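Local coordinates for protein putative NADPH-dependent oxidoreductase (Desulfitobacterium hafniense DCB-2, PDB 3DB2) that is a putative NADPH-dependent oxidoreductase of the GFO/IDH/MocA family, probably using a Rossmann-fold domain to bind the dinucleotide cofactor, at residues Met207-Thr219 / Lys227-Gly239. Sequence-based numbering, arbitrary orientation.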
loop_
_atom_site.group_PDB
_atom_site.type_symbol
_atom_site.label_atom_id
_atom_site.label_comp_id
_atom_site.label_asym_id
_atom_site.label_seq_id
_atom_site.Cartn_x
_atom_site.Cartn_y
_atom_site.Cartn_z
HETATM N N MSE C 207 -8.169 4.102 16.026
HETATM C CA MSE C 207 -7.574 5.407 15.908
HETATM C C MSE C 207 -8.642 6.489 15.711
HETATM O O MSE C 207 -9.549 6.349 14.887
HETATM C CB MSE C 207 -6.585 5.535 14.738
HETATM C CG MSE C 207 -5.533 4.420 14.640
HETATM SE SE MSE C 207 -4.044 5.153 13.591
HETATM C CE MSE C 207 -3.109 3.485 13.186
ATOM N N TYR C 208 -8.513 7.584 16.445
ATOM C CA TYR C 208 -9.294 8.790 16.201
ATOM C C TYR C 208 -10.772 8.440 16.346
ATOM O O TYR C 208 -11.623 8.859 15.577
ATOM C CB TYR C 208 -9.010 9.407 14.820
ATOM C CG TYR C 208 -7.497 9.563 14.673
ATOM C CD1 TYR C 208 -6.772 10.122 15.709
ATOM C CD2 TYR C 208 -6.830 9.129 13.530
ATOM C CE1 TYR C 208 -5.401 10.280 15.636
ATOM C CE2 TYR C 208 -5.468 9.289 13.459
ATOM C CZ TYR C 208 -4.755 9.852 14.494
ATOM O OH TYR C 208 -3.395 9.994 14.390
ATOM N N THR C 209 -11.093 7.635 17.371
ATOM C CA THR C 209 -12.478 7.187 17.490
ATOM C C THR C 209 -12.902 7.010 18.945
ATOM O O THR C 209 -12.073 6.829 19.841
ATOM C CB THR C 209 -12.678 5.862 16.751
ATOM O OG1 THR C 209 -14.062 5.473 16.832
ATOM C CG2 THR C 209 -11.883 4.768 17.445
ATOM N N GLU C 210 -14.216 7.040 19.157
ATOM C CA GLU C 210 -14.788 6.761 20.477
ATOM C C GLU C 210 -15.117 5.288 20.629
ATOM O O GLU C 210 -15.459 4.850 21.731
ATOM C CB GLU C 210 -16.023 7.645 20.706
ATOM C CG GLU C 210 -15.920 9.047 20.132
ATOM C CD GLU C 210 -16.056 10.171 21.139
ATOM O OE1 GLU C 210 -17.198 10.553 21.494
ATOM O OE2 GLU C 210 -15.018 10.713 21.596
ATOM N N VAL C 211 -15.029 4.466 19.575
ATOM C CA VAL C 211 -15.446 3.078 19.720
ATOM C C VAL C 211 -14.268 2.196 20.143
ATOM O O VAL C 211 -13.122 2.646 20.023
ATOM C CB VAL C 211 -16.055 2.479 18.448
ATOM C CG1 VAL C 211 -17.402 3.112 18.146
ATOM C CG2 VAL C 211 -15.099 2.645 17.264
ATOM N N GLU C 212 -14.586 0.995 20.626
ATOM C CA GLU C 212 -13.570 0.086 21.144
ATOM C C GLU C 212 -12.987 -0.786 20.028
ATOM O O GLU C 212 -12.020 -1.532 20.193
ATOM C CB GLU C 212 -14.126 -0.831 22.225
ATOM C CG GLU C 212 -15.060 -1.916 21.722
ATOM C CD GLU C 212 -16.520 -1.496 21.847
ATOM O OE1 GLU C 212 -16.852 -0.367 21.397
ATOM O OE2 GLU C 212 -17.332 -2.289 22.381
ATOM N N ASN C 213 -13.580 -0.736 18.835
ATOM C CA ASN C 213 -13.055 -1.619 17.789
ATOM C C ASN C 213 -11.834 -1.032 17.074
ATOM O O ASN C 213 -11.554 0.172 17.113
ATOM C CB ASN C 213 -14.165 -1.886 16.790
ATOM C CG ASN C 213 -14.094 -3.256 16.149
ATOM O OD1 ASN C 213 -13.167 -4.028 16.371
ATOM N ND2 ASN C 213 -15.128 -3.525 15.367
ATOM N N ILE C 214 -11.109 -1.923 16.402
ATOM C CA ILE C 214 -10.093 -1.477 15.415
ATOM C C ILE C 214 -10.740 -0.549 14.429
ATOM O O ILE C 214 -11.886 -0.830 13.999
ATOM C CB ILE C 214 -9.496 -2.741 14.744
ATOM C CG1 ILE C 214 -8.549 -3.488 15.684
ATOM C CG2 ILE C 214 -8.863 -2.375 13.416
ATOM C CD1 ILE C 214 -8.152 -4.891 15.279
ATOM N N THR C 215 -10.121 0.550 14.022
ATOM C CA THR C 215 -10.614 1.345 12.909
ATOM C C THR C 215 -9.611 1.557 11.772
ATOM O O THR C 215 -10.007 2.185 10.781
ATOM C CB THR C 215 -11.088 2.741 13.345
ATOM O OG1 THR C 215 -10.111 3.542 13.981
ATOM C CG2 THR C 215 -12.184 2.584 14.417
ATOM N N VAL C 216 -8.396 1.045 11.961
ATOM C CA VAL C 216 -7.311 1.209 10.987
ATOM C C VAL C 216 -6.500 -0.080 10.945
ATOM O O VAL C 216 -6.028 -0.532 11.991
ATOM C CB VAL C 216 -6.387 2.382 11.340
ATOM C CG1 VAL C 216 -5.184 2.445 10.394
ATOM C CG2 VAL C 216 -7.108 3.721 11.327
ATOM N N ASN C 217 -6.395 -0.699 9.785
ATOM C CA ASN C 217 -5.637 -1.890 9.550
ATOM C C ASN C 217 -4.700 -1.673 8.325
ATOM O O ASN C 217 -5.082 -0.972 7.403
ATOM C CB ASN C 217 -6.415 -3.152 9.224
ATOM C CG ASN C 217 -7.429 -3.547 10.290
ATOM O OD1 ASN C 217 -7.070 -4.153 11.279
ATOM N ND2 ASN C 217 -8.665 -3.176 9.971
ATOM N N GLN C 218 -3.554 -2.316 8.409
ATOM C CA GLN C 218 -2.717 -2.569 7.237
ATOM C C GLN C 218 -2.409 -4.073 7.274
ATOM O O GLN C 218 -1.855 -4.568 8.241
ATOM C CB GLN C 218 -1.485 -1.713 7.254
ATOM C CG GLN C 218 -1.834 -0.261 6.944
ATOM C CD GLN C 218 -0.647 0.651 6.767
ATOM O OE1 GLN C 218 0.268 0.613 7.596
ATOM N NE2 GLN C 218 -0.602 1.469 5.723
ATOM N N THR C 219 -2.753 -4.751 6.187
ATOM C CA THR C 219 -2.691 -6.201 6.139
ATOM C C THR C 219 -1.797 -6.629 4.965
ATOM O O THR C 219 -2.041 -6.072 3.878
ATOM C CB THR C 219 -4.083 -6.821 5.927
ATOM O OG1 THR C 219 -4.944 -6.267 6.920
ATOM C CG2 THR C 219 -3.999 -8.323 6.098
ATOM N N LYS C 227 2.708 -14.878 -4.954
ATOM C CA LYS C 227 2.440 -13.463 -5.243
ATOM C C LYS C 227 2.063 -12.795 -3.932
ATOM O O LYS C 227 1.756 -13.519 -2.971
ATOM C CB LYS C 227 1.366 -13.343 -6.297
ATOM C CG LYS C 227 1.723 -13.913 -7.660
ATOM C CD LYS C 227 0.723 -13.372 -8.691
ATOM C CE LYS C 227 1.102 -13.830 -10.091
ATOM N NZ LYS C 227 1.072 -15.309 -10.180
ATOM N N GLN C 228 2.079 -11.462 -3.881
ATOM C CA GLN C 228 1.851 -10.788 -2.612
ATOM C C GLN C 228 0.842 -9.653 -2.730
ATOM O O GLN C 228 0.675 -9.123 -3.829
ATOM C CB GLN C 228 3.144 -10.175 -2.099
ATOM C CG GLN C 228 4.189 -11.197 -1.734
ATOM C CD GLN C 228 5.482 -10.643 -1.194
ATOM O OE1 GLN C 228 6.562 -11.154 -1.527
ATOM N NE2 GLN C 228 5.401 -9.631 -0.332
ATOM N N ALA C 229 0.205 -9.302 -1.623
ATOM C CA ALA C 229 -0.676 -8.131 -1.641
ATOM C C ALA C 229 -0.661 -7.420 -0.278
ATOM O O ALA C 229 -0.363 -8.022 0.747
ATOM C CB ALA C 229 -2.086 -8.485 -2.035
ATOM N N TYR C 230 -0.983 -6.136 -0.354
ATOM C CA TYR C 230 -1.246 -5.210 0.724
ATOM C C TYR C 230 -2.723 -4.819 0.705
ATOM O O TYR C 230 -3.222 -4.529 -0.389
ATOM C CB TYR C 230 -0.372 -3.960 0.568
ATOM C CG TYR C 230 -0.899 -2.787 1.354
ATOM C CD1 TYR C 230 -0.819 -2.776 2.747
ATOM C CD2 TYR C 230 -1.483 -1.705 0.707
ATOM C CE1 TYR C 230 -1.313 -1.690 3.446
ATOM C CE2 TYR C 230 -1.983 -0.618 1.414
ATOM C CZ TYR C 230 -1.883 -0.637 2.786
ATOM O OH TYR C 230 -2.360 0.413 3.547
ATOM N N LEU C 231 -3.361 -4.814 1.877
ATOM C CA LEU C 231 -4.708 -4.279 1.994
ATOM C C LEU C 231 -4.764 -3.266 3.133
ATOM O O LEU C 231 -4.493 -3.642 4.266
ATOM C CB LEU C 231 -5.706 -5.401 2.229
ATOM C CG LEU C 231 -7.132 -4.965 2.594
ATOM C CD1 LEU C 231 -7.755 -4.130 1.491
ATOM C CD2 LEU C 231 -7.987 -6.188 2.852
ATOM N N GLY C 232 -5.114 -2.029 2.843
ATOM C CA GLY C 232 -5.333 -1.005 3.858
ATOM C C GLY C 232 -6.824 -0.779 4.007
ATOM O O GLY C 232 -7.525 -0.632 3.011
ATOM N N THR C 233 -7.299 -0.815 5.248
ATOM C CA THR C 233 -8.716 -0.571 5.563
ATOM C C THR C 233 -8.735 0.470 6.679
ATOM O O THR C 233 -8.022 0.326 7.673
ATOM C CB THR C 233 -9.486 -1.828 5.978
ATOM O OG1 THR C 233 -8.748 -2.576 6.948
ATOM C CG2 THR C 233 -9.712 -2.725 4.767
ATOM N N ASN C 234 -9.472 1.553 6.527
ATOM C CA ASN C 234 -9.303 2.698 7.406
ATOM C C ASN C 234 -10.653 3.371 7.599
ATOM O O ASN C 234 -11.324 3.577 6.579
ATOM C CB ASN C 234 -8.241 3.561 6.707
ATOM C CG ASN C 234 -7.713 4.667 7.591
ATOM O OD1 ASN C 234 -8.559 5.284 8.229
ATOM N ND2 ASN C 234 -6.392 4.882 7.592
ATOM N N TRP C 235 -11.021 3.663 8.834
ATOM C CA TRP C 235 -12.321 4.299 9.113
ATOM C C TRP C 235 -12.122 5.719 9.611
ATOM O O TRP C 235 -12.990 6.284 10.258
ATOM C CB TRP C 235 -13.139 3.455 10.107
ATOM C CG TRP C 235 -14.222 2.612 9.503
ATOM C CD1 TRP C 235 -14.734 2.649 8.230
ATOM C CD2 TRP C 235 -14.961 1.566 10.167
ATOM N NE1 TRP C 235 -15.700 1.725 8.067
ATOM C CE2 TRP C 235 -15.879 1.033 9.241
ATOM C CE3 TRP C 235 -14.964 1.006 11.448
ATOM C CZ2 TRP C 235 -16.771 -0.001 9.517
ATOM C CZ3 TRP C 235 -15.852 -0.020 11.713
ATOM C CH2 TRP C 235 -16.748 -0.530 10.774
ATOM N N ALA C 236 -10.945 6.274 9.336
ATOM C CA ALA C 236 -10.495 7.536 9.916
ATOM C C ALA C 236 -10.047 8.556 8.891
ATOM O O ALA C 236 -9.243 9.426 9.254
ATOM C CB ALA C 236 -9.346 7.202 10.878
ATOM N N CYS C 237 -10.531 8.428 7.641
ATOM C CA CYS C 237 -10.161 9.375 6.601
ATOM C C CYS C 237 -11.165 9.470 5.466
ATOM O O CYS C 237 -12.060 8.655 5.294
ATOM C CB CYS C 237 -8.764 8.990 6.048
ATOM S SG CYS C 237 -8.772 7.338 5.280
ATOM N N PRO C 238 -11.076 10.503 4.632
ATOM C CA PRO C 238 -11.968 10.567 3.474
ATOM C C PRO C 238 -11.909 9.325 2.586
ATOM O O PRO C 238 -10.886 8.626 2.553
ATOM C CB PRO C 238 -11.465 11.775 2.711
ATOM C CG PRO C 238 -10.914 12.652 3.795
ATOM C CD PRO C 238 -10.201 11.689 4.728
ATOM N N GLY C 239 -13.019 9.056 1.895
ATOM C CA GLY C 239 -13.203 7.831 1.148
ATOM C C GLY C 239 -12.185 7.606 0.035
ATOM O O GLY C 239 -11.887 8.485 -0.782
HETATM O O HOH W 1 -11.809 6.110 13.163
HETATM O O HOH W 2 -6.625 -3.968 5.934
#
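The ring of Tyr230 meets Gln218 edge-on: CB of Gln218 lies in the ring plane beside CE1, while backbone N of Gly232 sits 3.5 Å above one face, offset toward the rim. A chi1 of 161° swings the Tyr230 ring opposite the backbone N and along the sheet to Gln218, whose amide stands almost perpendicular to it (83°) and donates from NE2 to Tyr230 OH at 3.0 Å. Glu151 of the second subunit also bonds that hydroxyl through OE2. The Tyr208 ring takes Ala236 CB at its edge, 4.1 Å from CD2, and its OH reaches Val147 O of the second subunit; Thr215 CG2 lies at the edge of the Trp235 indole.

Strands 216-219 and 228-234 run antiparallel, their axes 4.7 Å apart at closest approach. Asn217 and Thr233 form a hydrogen-bonded pair, reinforced by Asn217 ND2 donating to Thr233 OG1 at 3.1 Å; ND2 also bonds Gly176 O, and Asn202 ND2 bonds OD1. Water 2 bridges the same face, donating to Thr219 OG1, which is also hydrogen-bonded to Asn202 OD1, and to Leu231 O, and lying 2.7 Å from Thr233 OG1. On the other face Val216 and Asn234 point the same way side by side; OD1 of Asn234 closes an Asx turn by accepting from Ala236 N at 2.8 Å, turning the chain as the strand ends.

This beta hairpin lies inside the large mixed sheet of the C-terminal domain: strand 197-205 flanks 216-223, with a classic beta bulge where Thr215 and Val216 face Lys205, and strand 147-155 flanks 228-234. Helices 178-181 and 183-194 pack on the face carrying Asn217, Thr233 and Leu231, whereas the second subunit meets the face bearing Gln218, Tyr230 and Asn234.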